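Local coordinates for mandelate racemase / muconate lactonizing enzyme family protein (Agrobacterium tumefaciens, PDB 4DXK) that is probably a metal-dependent lyase or isomerase of the mandelate racemase subgroup in the enolase superfamily, though its exact reaction remains unsettled, at residues E158-L163 against D209-M214; S299-I304 against T330-N335; T321-L326 against R354-A359; L340-V345 against G366-P371. All coordinates share one frame; numbering follows the deposited sequence. Where two conformers were deposited one is given.

Contact 1. Residues E158-L163 against D209-M214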
loop_
_atom_site.group_PDB
_atom_site.type_symbol
_atom_site.label_atom_id
_atom_site.label_comp_id
_atom_site.label_asym_id
_atom_site.label_seq_id
_atom_site.Cartn_x
_atom_site.Cartn_y
_atom_site.Cartn_z
ATOM N N GLU A 158 23.101 41.536 8.519
ATOM C CA GLU A 158 23.772 42.472 7.624
ATOM C C GLU A 158 23.885 41.891 6.219
ATOM O O GLU A 158 23.730 42.598 5.222
ATOM C CB GLU A 158 25.171 42.785 8.137
ATOM C CG GLU A 158 25.222 43.535 9.443
ATOM C CD GLU A 158 26.585 44.143 9.668
ATOM O OE1 GLU A 158 26.738 45.348 9.393
ATOM O OE2 GLU A 158 27.507 43.415 10.092
ATOM N N LEU A 159 24.188 40.600 6.156
ATOM C CA LEU A 159 24.315 39.916 4.880
ATOM C C LEU A 159 23.000 39.983 4.114
ATOM O O LEU A 159 22.974 40.311 2.928
ATOM C CB LEU A 159 24.710 38.458 5.090
ATOM C CG LEU A 159 24.839 37.690 3.776
ATOM C CD1 LEU A 159 25.951 38.283 2.936
ATOM C CD2 LEU A 159 25.075 36.207 4.008
ATOM N N ALA A 160 21.910 39.674 4.806
ATOM C CA ALA A 160 20.588 39.677 4.196
ATOM C C ALA A 160 20.240 41.045 3.623
ATOM O O ALA A 160 19.674 41.150 2.531
ATOM C CB ALA A 160 19.543 39.247 5.214
ATOM N N HIS A 161 20.563 42.093 4.376
ATOM C CA HIS A 161 20.305 43.466 3.946
ATOM C C HIS A 161 21.067 43.803 2.670
ATOM O O HIS A 161 20.500 44.361 1.732
ATOM C CB HIS A 161 20.698 44.455 5.050
ATOM C CG HIS A 161 19.534 45.049 5.780
ATOM N ND1 HIS A 161 19.450 45.063 7.155
ATOM C CD2 HIS A 161 18.414 45.661 5.328
ATOM C CE1 HIS A 161 18.325 45.648 7.520
ATOM N NE2 HIS A 161 17.676 46.020 6.430
ATOM N N SER A 162 22.354 43.470 2.650
ATOM C CA SER A 162 23.208 43.749 1.497
ATOM C C SER A 162 22.685 43.043 0.239
ATOM O O SER A 162 22.552 43.655 -0.823
ATOM C CB SER A 162 24.650 43.331 1.793
ATOM O OG SER A 162 25.526 43.696 0.743
ATOM N N LEU A 163 22.359 41.759 0.376
ATOM C CA LEU A 163 21.810 40.975 -0.732
ATOM C C LEU A 163 20.546 41.599 -1.319
ATOM O O LEU A 163 20.434 41.767 -2.529
ATOM C CB LEU A 163 21.525 39.544 -0.275
ATOM C CG LEU A 163 22.744 38.696 0.079
ATOM C CD1 LEU A 163 22.320 37.328 0.579
ATOM C CD2 LEU A 163 23.669 38.560 -1.113
ATOM N N ASP A 209 9.820 39.429 5.602
ATOM C CA ASP A 209 9.420 38.405 4.639
ATOM C C ASP A 209 10.002 38.608 3.240
ATOM O O ASP A 209 9.615 37.919 2.299
ATOM C CB ASP A 209 7.886 38.333 4.563
ATOM C CG ASP A 209 7.265 39.538 3.857
ATOM O OD1 ASP A 209 7.966 40.545 3.614
ATOM O OD2 ASP A 209 6.056 39.472 3.547
ATOM N N LYS A 210 10.926 39.555 3.101
ATOM C CA LYS A 210 11.424 39.931 1.783
ATOM C C LYS A 210 12.487 38.966 1.259
ATOM O O LYS A 210 12.837 39.005 0.080
ATOM C CB LYS A 210 11.955 41.363 1.795
ATOM C CG LYS A 210 10.900 42.395 2.149
ATOM C CD LYS A 210 11.436 43.810 2.033
ATOM C CE LYS A 210 10.513 44.809 2.719
ATOM N NZ LYS A 210 10.941 45.070 4.123
ATOM N N MET A 211 12.987 38.110 2.142
ATOM C CA MET A 211 14.074 37.185 1.821
ATOM C C MET A 211 13.641 35.728 1.976
ATOM O O MET A 211 13.182 35.336 3.052
ATOM C CB MET A 211 15.259 37.446 2.758
ATOM C CG MET A 211 16.445 36.521 2.556
ATOM S SD MET A 211 17.281 36.823 0.995
ATOM C CE MET A 211 18.013 38.435 1.335
ATOM N N ASP A 212 13.803 34.921 0.925
ATOM C CA ASP A 212 13.648 33.472 1.077
ATOM C C ASP A 212 14.890 32.936 1.785
ATOM O O ASP A 212 16.011 33.308 1.424
ATOM C CB ASP A 212 13.506 32.782 -0.284
ATOM C CG ASP A 212 12.250 33.193 -1.033
ATOM O OD1 ASP A 212 11.185 33.339 -0.392
ATOM O OD2 ASP A 212 12.343 33.357 -2.265
ATOM N N ILE A 213 14.701 32.092 2.794
ATOM C CA ILE A 213 15.832 31.514 3.503
ATOM C C ILE A 213 15.864 30.015 3.257
ATOM O O ILE A 213 14.980 29.273 3.712
ATOM C CB ILE A 213 15.779 31.759 5.029
ATOM C CG1 ILE A 213 15.590 33.246 5.345
ATOM C CG2 ILE A 213 17.045 31.225 5.689
ATOM C CD1 ILE A 213 15.368 33.529 6.827
ATOM N N MET A 214 16.884 29.579 2.527
ATOM C CA MET A 214 17.133 28.164 2.295
ATOM C C MET A 214 18.020 27.633 3.408
ATOM O O MET A 214 18.927 28.333 3.867
ATOM C CB MET A 214 17.843 27.980 0.961
ATOM C CG MET A 214 16.989 28.366 -0.226
ATOM S SD MET A 214 17.972 29.177 -1.481
ATOM C CE MET A 214 16.709 29.509 -2.709
#

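Contact 2. Residues S299-I304 against T330-N335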
loop_
_atom_site.group_PDB
_atom_site.type_symbol
_atom_site.label_atom_id
_atom_site.label_comp_id
_atom_site.label_asym_id
_atom_site.label_seq_id
_atom_site.Cartn_x
_atom_site.Cartn_y
_atom_site.Cartn_z
ATOM N N SER A 299 23.733 15.541 -19.835
ATOM C CA SER A 299 22.909 14.473 -20.402
ATOM C C SER A 299 21.942 13.879 -19.373
ATOM O O SER A 299 20.740 13.778 -19.633
ATOM C CB SER A 299 23.779 13.391 -21.042
ATOM O OG SER A 299 24.417 13.935 -22.195
ATOM N N GLU A 300 22.433 13.488 -18.199
ATOM C CA GLU A 300 21.508 13.013 -17.173
ATOM C C GLU A 300 20.690 14.161 -16.608
ATOM O O GLU A 300 19.485 13.999 -16.392
ATOM C CB GLU A 300 22.216 12.253 -16.043
ATOM C CG GLU A 300 22.705 10.877 -16.468
ATOM C CD GLU A 300 21.579 9.966 -16.958
ATOM O OE1 GLU A 300 20.564 9.803 -16.248
ATOM O OE2 GLU A 300 21.720 9.383 -18.054
ATOM N N ALA A 301 21.309 15.321 -16.386
ATOM C CA ALA A 301 20.625 16.434 -15.743
ATOM C C ALA A 301 19.405 16.901 -16.515
ATOM O O ALA A 301 18.370 17.209 -15.921
ATOM C CB ALA A 301 21.577 17.582 -15.504
ATOM N N ARG A 302 19.510 16.972 -17.841
ATOM C CA ARG A 302 18.393 17.470 -18.628
ATOM C C ARG A 302 17.200 16.517 -18.520
ATOM O O ARG A 302 16.039 16.936 -18.557
ATOM C CB ARG A 302 18.804 17.725 -20.097
ATOM C CG ARG A 302 19.013 16.493 -20.959
ATOM C CD ARG A 302 19.840 16.840 -22.188
ATOM N NE ARG A 302 20.011 15.752 -23.137
ATOM C CZ ARG A 302 19.497 15.747 -24.362
ATOM N NH1 ARG A 302 18.726 16.749 -24.778
ATOM N NH2 ARG A 302 19.743 14.727 -25.171
ATOM N N LYS A 303 17.489 15.230 -18.408
ATOM C CA LYS A 303 16.448 14.217 -18.328
ATOM C C LYS A 303 15.849 14.190 -16.921
ATOM O O LYS A 303 14.645 13.988 -16.755
ATOM C CB LYS A 303 17.021 12.858 -18.741
ATOM C CG LYS A 303 17.530 12.876 -20.182
ATOM C CD LYS A 303 18.377 11.674 -20.555
ATOM C CE LYS A 303 19.051 11.932 -21.906
ATOM N NZ LYS A 303 19.908 10.779 -22.300
ATOM N N ILE A 304 16.682 14.390 -15.906
ATOM C CA ILE A 304 16.179 14.535 -14.540
ATOM C C ILE A 304 15.221 15.719 -14.446
ATOM O O ILE A 304 14.151 15.630 -13.833
ATOM C CB ILE A 304 17.344 14.692 -13.540
ATOM C CG1 ILE A 304 18.128 13.378 -13.429
ATOM C CG2 ILE A 304 16.833 15.127 -12.171
ATOM C CD1 ILE A 304 19.551 13.543 -12.926
ATOM N N THR A 330 23.865 27.247 -15.691
ATOM C CA THR A 330 23.053 28.373 -16.121
ATOM C C THR A 330 22.399 28.091 -17.475
ATOM O O THR A 330 21.226 28.399 -17.663
ATOM C CB THR A 330 23.858 29.684 -16.109
ATOM O OG1 THR A 330 24.388 29.900 -14.792
ATOM C CG2 THR A 330 22.972 30.863 -16.462
ATOM N N HIS A 331 23.131 27.471 -18.406
ATOM C CA HIS A 331 22.509 27.048 -19.672
ATOM C C HIS A 331 21.307 26.133 -19.412
ATOM O O HIS A 331 20.233 26.305 -19.988
ATOM C CB HIS A 331 23.501 26.312 -20.583
ATOM C CG HIS A 331 24.474 27.208 -21.280
ATOM N ND1 HIS A 331 24.198 27.817 -22.486
ATOM C CD2 HIS A 331 25.726 27.594 -20.939
ATOM C CE1 HIS A 331 25.238 28.542 -22.855
ATOM N NE2 HIS A 331 26.181 28.422 -21.934
ATOM N N LEU A 332 21.486 25.142 -18.547
ATOM C CA LEU A 332 20.383 24.251 -18.193
ATOM C C LEU A 332 19.209 25.003 -17.571
ATOM O O LEU A 332 18.049 24.763 -17.920
ATOM C CB LEU A 332 20.875 23.165 -17.249
ATOM C CG LEU A 332 19.807 22.206 -16.710
ATOM C CD1 LEU A 332 19.124 21.420 -17.823
ATOM C CD2 LEU A 332 20.417 21.268 -15.675
ATOM N N SER A 333 19.517 25.945 -16.692
ATOM C CA SER A 333 18.494 26.733 -16.021
ATOM C C SER A 333 17.759 27.695 -16.946
ATOM O O SER A 333 16.633 28.066 -16.649
ATOM C CB SER A 333 19.107 27.500 -14.852
ATOM O OG SER A 333 19.465 26.605 -13.817
ATOM N N LEU A 334 18.382 28.121 -18.044
ATOM C CA LEU A 334 17.679 28.971 -18.999
ATOM C C LEU A 334 16.780 28.143 -19.908
ATOM O O LEU A 334 15.782 28.640 -20.426
ATOM C CB LEU A 334 18.655 29.806 -19.834
ATOM C CG LEU A 334 19.518 30.779 -19.027
ATOM C CD1 LEU A 334 20.297 31.666 -19.979
ATOM C CD2 LEU A 334 18.724 31.631 -18.062
ATOM N N ASN A 335 17.125 26.878 -20.112
ATOM C CA ASN A 335 16.303 26.006 -20.935
ATOM C C ASN A 335 15.142 25.342 -20.189
ATOM O O ASN A 335 14.008 25.356 -20.651
ATOM C CB ASN A 335 17.136 24.909 -21.596
ATOM C CG ASN A 335 16.271 23.812 -22.141
ATOM O OD1 ASN A 335 16.143 22.742 -21.522
ATOM N ND2 ASN A 335 15.607 24.084 -23.250
#

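Contact 3. Residues T321-L326 against R354-A359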
loop_
_atom_site.group_PDB
_atom_site.type_symbol
_atom_site.label_atom_id
_atom_site.label_comp_id
_atom_site.label_asym_id
_atom_site.label_seq_id
_atom_site.Cartn_x
_atom_site.Cartn_y
_atom_site.Cartn_z
ATOM N N THR A 321 31.002 25.866 -7.042
ATOM C CA THR A 321 32.187 25.038 -7.203
ATOM C C THR A 321 33.135 25.706 -8.195
ATOM O O THR A 321 33.846 26.639 -7.818
ATOM C CB THR A 321 31.821 23.582 -7.567
ATOM O OG1 THR A 321 30.929 23.578 -8.685
ATOM C CG2 THR A 321 31.145 22.908 -6.385
ATOM N N GLY A 322 33.153 25.267 -9.449
ATOM C CA GLY A 322 33.957 25.929 -10.465
ATOM C C GLY A 322 33.143 26.740 -11.464
ATOM O O GLY A 322 31.906 26.638 -11.522
ATOM N N PRO A 323 33.832 27.543 -12.286
ATOM C CA PRO A 323 33.139 28.453 -13.207
ATOM C C PRO A 323 32.452 27.719 -14.358
ATOM O O PRO A 323 31.417 28.175 -14.842
ATOM C CB PRO A 323 34.266 29.353 -13.734
ATOM C CG PRO A 323 35.521 28.549 -13.543
ATOM C CD PRO A 323 35.293 27.743 -12.298
ATOM N N VAL A 324 33.015 26.603 -14.807
ATOM C CA VAL A 324 32.392 25.870 -15.912
ATOM C C VAL A 324 31.073 25.239 -15.457
ATOM O O VAL A 324 30.073 25.294 -16.170
ATOM C CB VAL A 324 33.344 24.818 -16.522
ATOM C CG1 VAL A 324 32.627 23.968 -17.553
ATOM C CG2 VAL A 324 34.562 25.493 -17.122
ATOM N N VAL A 325 31.064 24.654 -14.264
ATOM C CA VAL A 325 29.817 24.119 -13.720
ATOM C C VAL A 325 28.785 25.226 -13.532
ATOM O O VAL A 325 27.621 25.037 -13.870
ATOM C CB VAL A 325 30.035 23.295 -12.427
ATOM C CG1 VAL A 325 28.712 23.009 -11.708
ATOM C CG2 VAL A 325 30.718 21.997 -12.775
ATOM N N LEU A 326 29.189 26.383 -13.022
ATOM C CA LEU A 326 28.244 27.488 -12.918
ATOM C C LEU A 326 27.668 27.842 -14.291
ATOM O O LEU A 326 26.453 28.009 -14.452
ATOM C CB LEU A 326 28.895 28.708 -12.267
ATOM C CG LEU A 326 28.029 29.972 -12.260
ATOM C CD1 LEU A 326 26.754 29.789 -11.436
ATOM C CD2 LEU A 326 28.813 31.172 -11.751
ATOM N N ARG A 354 37.570 34.603 -12.679
ATOM C CA ARG A 354 37.889 35.414 -13.853
ATOM C C ARG A 354 39.304 35.187 -14.372
ATOM O O ARG A 354 39.646 35.630 -15.472
ATOM C CB ARG A 354 37.644 36.903 -13.585
ATOM C CG ARG A 354 38.535 37.519 -12.523
ATOM C CD ARG A 354 38.294 39.022 -12.421
ATOM N NE ARG A 354 38.834 39.593 -11.191
ATOM C CZ ARG A 354 38.744 40.879 -10.863
ATOM N NH1 ARG A 354 38.146 41.737 -11.683
ATOM N NH2 ARG A 354 39.260 41.309 -9.718
ATOM N N ASP A 355 40.129 34.511 -13.577
ATOM C CA ASP A 355 41.492 34.193 -13.986
ATOM C C ASP A 355 41.593 32.814 -14.620
ATOM O O ASP A 355 42.593 32.493 -15.263
ATOM C CB ASP A 355 42.434 34.269 -12.788
ATOM C CG ASP A 355 42.518 35.653 -12.223
ATOM O OD1 ASP A 355 42.320 36.594 -13.013
ATOM O OD2 ASP A 355 42.763 35.796 -11.007
ATOM N N LEU A 356 40.559 32.004 -14.426
ATOM C CA LEU A 356 40.558 30.634 -14.912
ATOM C C LEU A 356 39.993 30.525 -16.325
ATOM O O LEU A 356 40.426 29.673 -17.113
ATOM C CB LEU A 356 39.742 29.748 -13.973
ATOM C CG LEU A 356 40.364 29.411 -12.620
ATOM C CD1 LEU A 356 39.334 28.760 -11.715
ATOM C CD2 LEU A 356 41.563 28.494 -12.811
ATOM N N VAL A 357 39.010 31.365 -16.638
ATOM C CA VAL A 357 38.279 31.249 -17.896
ATOM C C VAL A 357 38.143 32.595 -18.595
ATOM O O VAL A 357 38.360 33.639 -17.984
ATOM C CB VAL A 357 36.886 30.631 -17.684
ATOM C CG1 VAL A 357 37.002 29.170 -17.238
ATOM C CG2 VAL A 357 36.105 31.445 -16.662
ATOM N N THR A 358 37.770 32.566 -19.871
ATOM C CA THR A 358 37.768 33.768 -20.706
ATOM C C THR A 358 36.537 34.648 -20.529
ATOM O O THR A 358 36.558 35.830 -20.878
ATOM C CB THR A 358 37.856 33.407 -22.189
ATOM O OG1 THR A 358 36.808 32.483 -22.512
ATOM C CG2 THR A 358 39.209 32.787 -22.517
ATOM N N ALA A 359 35.462 34.073 -20.008
ATOM C CA ALA A 359 34.216 34.803 -19.814
ATOM C C ALA A 359 33.410 34.089 -18.752
ATOM O O ALA A 359 33.612 32.899 -18.509
ATOM C CB ALA A 359 33.427 34.880 -21.113
#

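Contact 4. Residues L340-V345 against G366-P371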
loop_
_atom_site.group_PDB
_atom_site.type_symbol
_atom_site.label_atom_id
_atom_site.label_comp_id
_atom_site.label_asym_id
_atom_site.label_seq_id
_atom_site.Cartn_x
_atom_site.Cartn_y
_atom_site.Cartn_z
ATOM N N LEU A 340 14.004 26.683 -11.172
ATOM C CA LEU A 340 13.472 27.620 -10.189
ATOM C C LEU A 340 14.426 28.767 -9.893
ATOM O O LEU A 340 14.039 29.937 -9.866
ATOM C CB LEU A 340 13.178 26.850 -8.898
ATOM C CG LEU A 340 12.648 27.637 -7.705
ATOM C CD1 LEU A 340 11.267 28.206 -7.995
ATOM C CD2 LEU A 340 12.597 26.745 -6.483
ATOM N N VAL A 341 15.673 28.413 -9.597
ATOM C CA VAL A 341 16.727 29.370 -9.295
ATOM C C VAL A 341 18.045 28.765 -9.732
ATOM O O VAL A 341 18.165 27.540 -9.838
ATOM C CB VAL A 341 16.839 29.661 -7.781
ATOM C CG1 VAL A 341 15.773 30.643 -7.325
ATOM C CG2 VAL A 341 16.780 28.365 -6.969
ATOM N N GLN A 342 19.028 29.625 -9.989
ATOM C CA GLN A 342 20.395 29.178 -10.256
ATOM C C GLN A 342 21.339 29.759 -9.221
ATOM O O GLN A 342 21.654 30.950 -9.268
ATOM C CB GLN A 342 20.863 29.578 -11.659
ATOM C CG GLN A 342 22.319 29.185 -11.917
ATOM C CD GLN A 342 22.534 27.697 -11.716
ATOM O OE1 GLN A 342 21.904 26.875 -12.386
ATOM N NE2 GLN A 342 23.408 27.338 -10.768
ATOM N N GLU A 343 21.773 28.920 -8.281
ATOM C CA GLU A 343 22.756 29.285 -7.269
ATOM C C GLU A 343 24.015 29.892 -7.881
ATOM O O GLU A 343 24.472 29.435 -8.936
ATOM C CB GLU A 343 23.163 28.029 -6.500
ATOM C CG GLU A 343 24.053 28.314 -5.317
ATOM C CD GLU A 343 24.497 27.068 -4.597
ATOM O OE1 GLU A 343 24.703 26.024 -5.249
ATOM O OE2 GLU A 343 24.639 27.133 -3.362
ATOM N N SER A 344 24.583 30.896 -7.225
ATOM C CA SER A 344 25.864 31.410 -7.678
ATOM C C SER A 344 26.676 31.956 -6.521
ATOM O O SER A 344 26.164 32.126 -5.418
ATOM C CB SER A 344 25.680 32.474 -8.764
ATOM O OG SER A 344 25.077 33.647 -8.246
ATOM N N VAL A 345 27.950 32.216 -6.797
ATOM C CA VAL A 345 28.896 32.761 -5.835
ATOM C C VAL A 345 28.699 34.266 -5.711
ATOM O O VAL A 345 28.570 34.967 -6.718
ATOM C CB VAL A 345 30.345 32.499 -6.305
ATOM C CG1 VAL A 345 31.352 33.240 -5.431
ATOM C CG2 VAL A 345 30.645 31.000 -6.350
ATOM N N GLY A 366 20.106 40.573 -9.333
ATOM C CA GLY A 366 19.706 39.288 -8.797
ATOM C C GLY A 366 19.321 38.236 -9.824
ATOM O O GLY A 366 18.751 37.202 -9.462
ATOM N N MET A 367 19.631 38.491 -11.094
ATOM C CA MET A 367 19.355 37.540 -12.168
ATOM C C MET A 367 20.650 37.173 -12.865
ATOM O O MET A 367 21.496 38.032 -13.094
ATOM C CB MET A 367 18.406 38.151 -13.197
ATOM C CG MET A 367 17.187 38.825 -12.601
ATOM S SD MET A 367 16.037 37.653 -11.876
ATOM C CE MET A 367 15.323 36.905 -13.334
ATOM N N ILE A 368 20.799 35.903 -13.221
ATOM C CA ILE A 368 22.009 35.428 -13.884
ATOM C C ILE A 368 21.698 34.958 -15.302
ATOM O O ILE A 368 20.612 34.426 -15.574
ATOM C CB ILE A 368 22.698 34.317 -13.042
ATOM C CG1 ILE A 368 24.072 33.942 -13.608
ATOM C CG2 ILE A 368 21.804 33.084 -12.915
ATOM C CD1 ILE A 368 24.905 33.102 -12.645
ATOM N N THR A 369 22.639 35.185 -16.213
ATOM C CA THR A 369 22.520 34.678 -17.574
ATOM C C THR A 369 23.860 34.146 -18.069
ATOM O O THR A 369 24.888 34.344 -17.420
ATOM C CB THR A 369 21.958 35.745 -18.529
ATOM O OG1 THR A 369 21.567 35.121 -19.759
ATOM C CG2 THR A 369 22.988 36.832 -18.803
ATOM N N VAL A 370 23.849 33.461 -19.209
ATOM C CA VAL A 370 25.068 32.873 -19.755
ATOM C C VAL A 370 25.963 33.909 -20.438
ATOM O O VAL A 370 25.483 34.945 -20.907
ATOM C CB VAL A 370 24.748 31.749 -20.764
ATOM C CG1 VAL A 370 24.034 30.600 -20.062
ATOM C CG2 VAL A 370 23.903 32.275 -21.922
ATOM N N PRO A 371 27.281 33.648 -20.494
ATOM C CA PRO A 371 28.109 34.468 -21.378
ATOM C C PRO A 371 27.713 34.177 -22.822
ATOM O O PRO A 371 27.211 33.094 -23.118
ATOM C CB PRO A 371 29.529 33.966 -21.102
ATOM C CG PRO A 371 29.357 32.572 -20.634
ATOM C CD PRO A 371 28.030 32.520 -19.912
#

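Contact 1. Residues E158-L163 against D209-M214
Met211 reaches across to helix residues Ala160 and Leu163 and meets both with one atom, its terminal methyl CE. CG stands anti to the backbone N (chi1 178°). The chain then bends about CB–CG and again about CG–SD (chi2 69°, chi3 70°), and this double bend brings CE in against the helix. There three atoms of 158-163 lie round it. Ala160 O is the nearest, 3.4 Å from Met211 CE, a van der Waals approach of a carbonyl oxygen to a methyl group. Leu163 CB lies 4.0 Å from the same carbon, so the leucine offers the root of its side chain, and its branch plays little part. Ala160 CB is the third, 4.2 Å from Met211 CE.

Two elements of the modified (beta/alpha)-barrel of this superfamily are joined here. Helix 156-165 belongs to the outer layer, while Met211 stands just ahead of strand 212-216, at whose far end Glu216 binds the sodium ion. No hydrogen bond passes between the two segments. Strand 170-173 lies beside strand 212-216, and its Met171 touches both Ala160 and Met211, filling in the packing between helix and strand. Leu164, one turn along from Ala160, also rests on Met211, whose own carbonyl oxygen accepts a hydrogen bond from Arg204 NH1 on helix 190-207.

Contact 2. Residues S299-I304 against T330-N335
This is an apolar helix-to-helix contact in the outer layer of the barrel, where one leucine of helix 323-335 bears on two consecutive residues of helix 297-310. Leu332 spends a separate methyl on each neighbour. Its CD2 lies 3.9 Å from Ala301 CB, a methyl-to-methyl touch, and its CD1 settles over the backbone of the next residue, 4.1 Å from Arg302 CA. With CG anti to the backbone N, chi1 176° turns the fork toward helix 297-310, and its two prongs straddle the Ala301–Arg302 step. The closest CA atoms of the two segments, those of Arg302 and Leu332, are 7.1 Å apart.

In the alternating strand–helix order of the enolase-type barrel, these helices follow strands 287-290 and 315-317. Ala301 and Leu332 also pack on those strands, on Leu290 and Pro317 respectively. The arginine takes part through its backbone and the root of its side chain, CB standing 4.4 Å from Leu332 CD1, while the rest of the chain leads away. Its guanidinium reaches a neighbouring subunit, where NH2 bonds to Leu107 O of that third chain.

Contact 3. Residues T321-L326 against R354-A359
The pyrrolidine ring of Pro323 is met along its edges, and no atom of 354-359 lies over the middle of either face. Leu356 CD1 sits beyond the CG–CD edge, close to the mean plane of the ring, 4.2 Å from Pro323 CD. Off the CB–CG edge stand the two methyls of Val357, CG2 nearly level with the ring and CG1 displaced well to one side of its plane. They pair one to one with the ring carbons: Pro323 CB is 4.0 Å from Val357 CG2, and Pro323 CG is 4.0 Å from Val357 CG1. The side chains meet at a slant, carbon against carbon. Tyr353 and Glu33 add further packing on the proline from outside the two segments.

The valine turns both branches to use. CG1 stands anti to its carbonyl carbon (chi1 -67°), and CG2 fills the place between N and C, which presents the pair of methyls to the proline together. Val357 CG1 also reaches Val324, the residue after the proline, 4.4 Å from its CG2.

Gly322, the N-cap, ends the loop that follows barrel strand 315-317 and holds the succinimide at position 319; Pro323 opens helix 323-335. A proline suits this first turn, where its missing N-H costs the helix no bond. The next two amides, Val324 N and Val325 N, are bound by the carboxylate of Glu33, whose charge would be expected to suit the positive end of the helix. Glu33 comes from strand 30-35 of the N-terminal domain, and Trp19 of strand 17-24 packs on both Val324 and Leu356.

Contact 4. Residues L340-V345 against G366-P371
Gln342 is the first residue of 340-345 to touch the other segment, and it does so with its aliphatic root: Gln342 CB lies 3.8 Å from Ile368 CG2, and Gln342 CG follows at 4.1 Å from the same methyl. The two chains cross at an angle to each other. The glutamine bends about CB–CG (chi2 57°), turning its amide away from the isoleucine and forward to the carbonyl of the next residue. NE2 donates to Glu343 O over 3.0 Å, nearly straight at 166°, in the plane of that carbonyl and on a lone pair. The acceptor also lies close to the amide plane of Gln342. With OE1 bound to Ser333 OG as well, the amide is held at both ends and its rotation is probably fixed.

The side chain of Glu343 starts away from 366-371, whereas those of Gln342 and Ser344 start toward it, as usual along an extended chain. Glu343 OE1 takes a hydrogen bond from the nitrogen of the modified residue at position 319. Ser344 returns to the isoleucine, its CB 4.0 Å from Ile368 CD1, and its OG is hydrogen-bonded to Thr117 OG1. Ile368 thus uses its two branches separately: CG2 for the glutamine, CD1 for the serine.

Strand 115-118 runs between the two segments, parallel to 342-343 and antiparallel to 367-369, and Ile115 packs on both Gln342 and Ile368. The pairing of 342-343 with 115-118 joins the last barrel strand to the first, while helix 323-335 lies alongside, its Ser329 and Thr330 against Gln342.

Contact 1 comes first along the chain and closes a loop of 45 residues holding strand 170-173 and helix 190-207; it ends well before the others begin. Contact 2 then closes the stretch between helices 297-310 and 323-335. Contact 3 crosses it, starting on the same helix 323-335 and ending beyond strand 342-343. Contact 4 crosses contact 3 in turn but follows contact 2 in series. Leu326 links contacts 3 and 4 directly, its CD1 packing on Ser344 and Ile368. Contact 1 joins helix 156-165 to the start of strand 212-216; the other three lie round helix 323-335 and the closing strand 342-343.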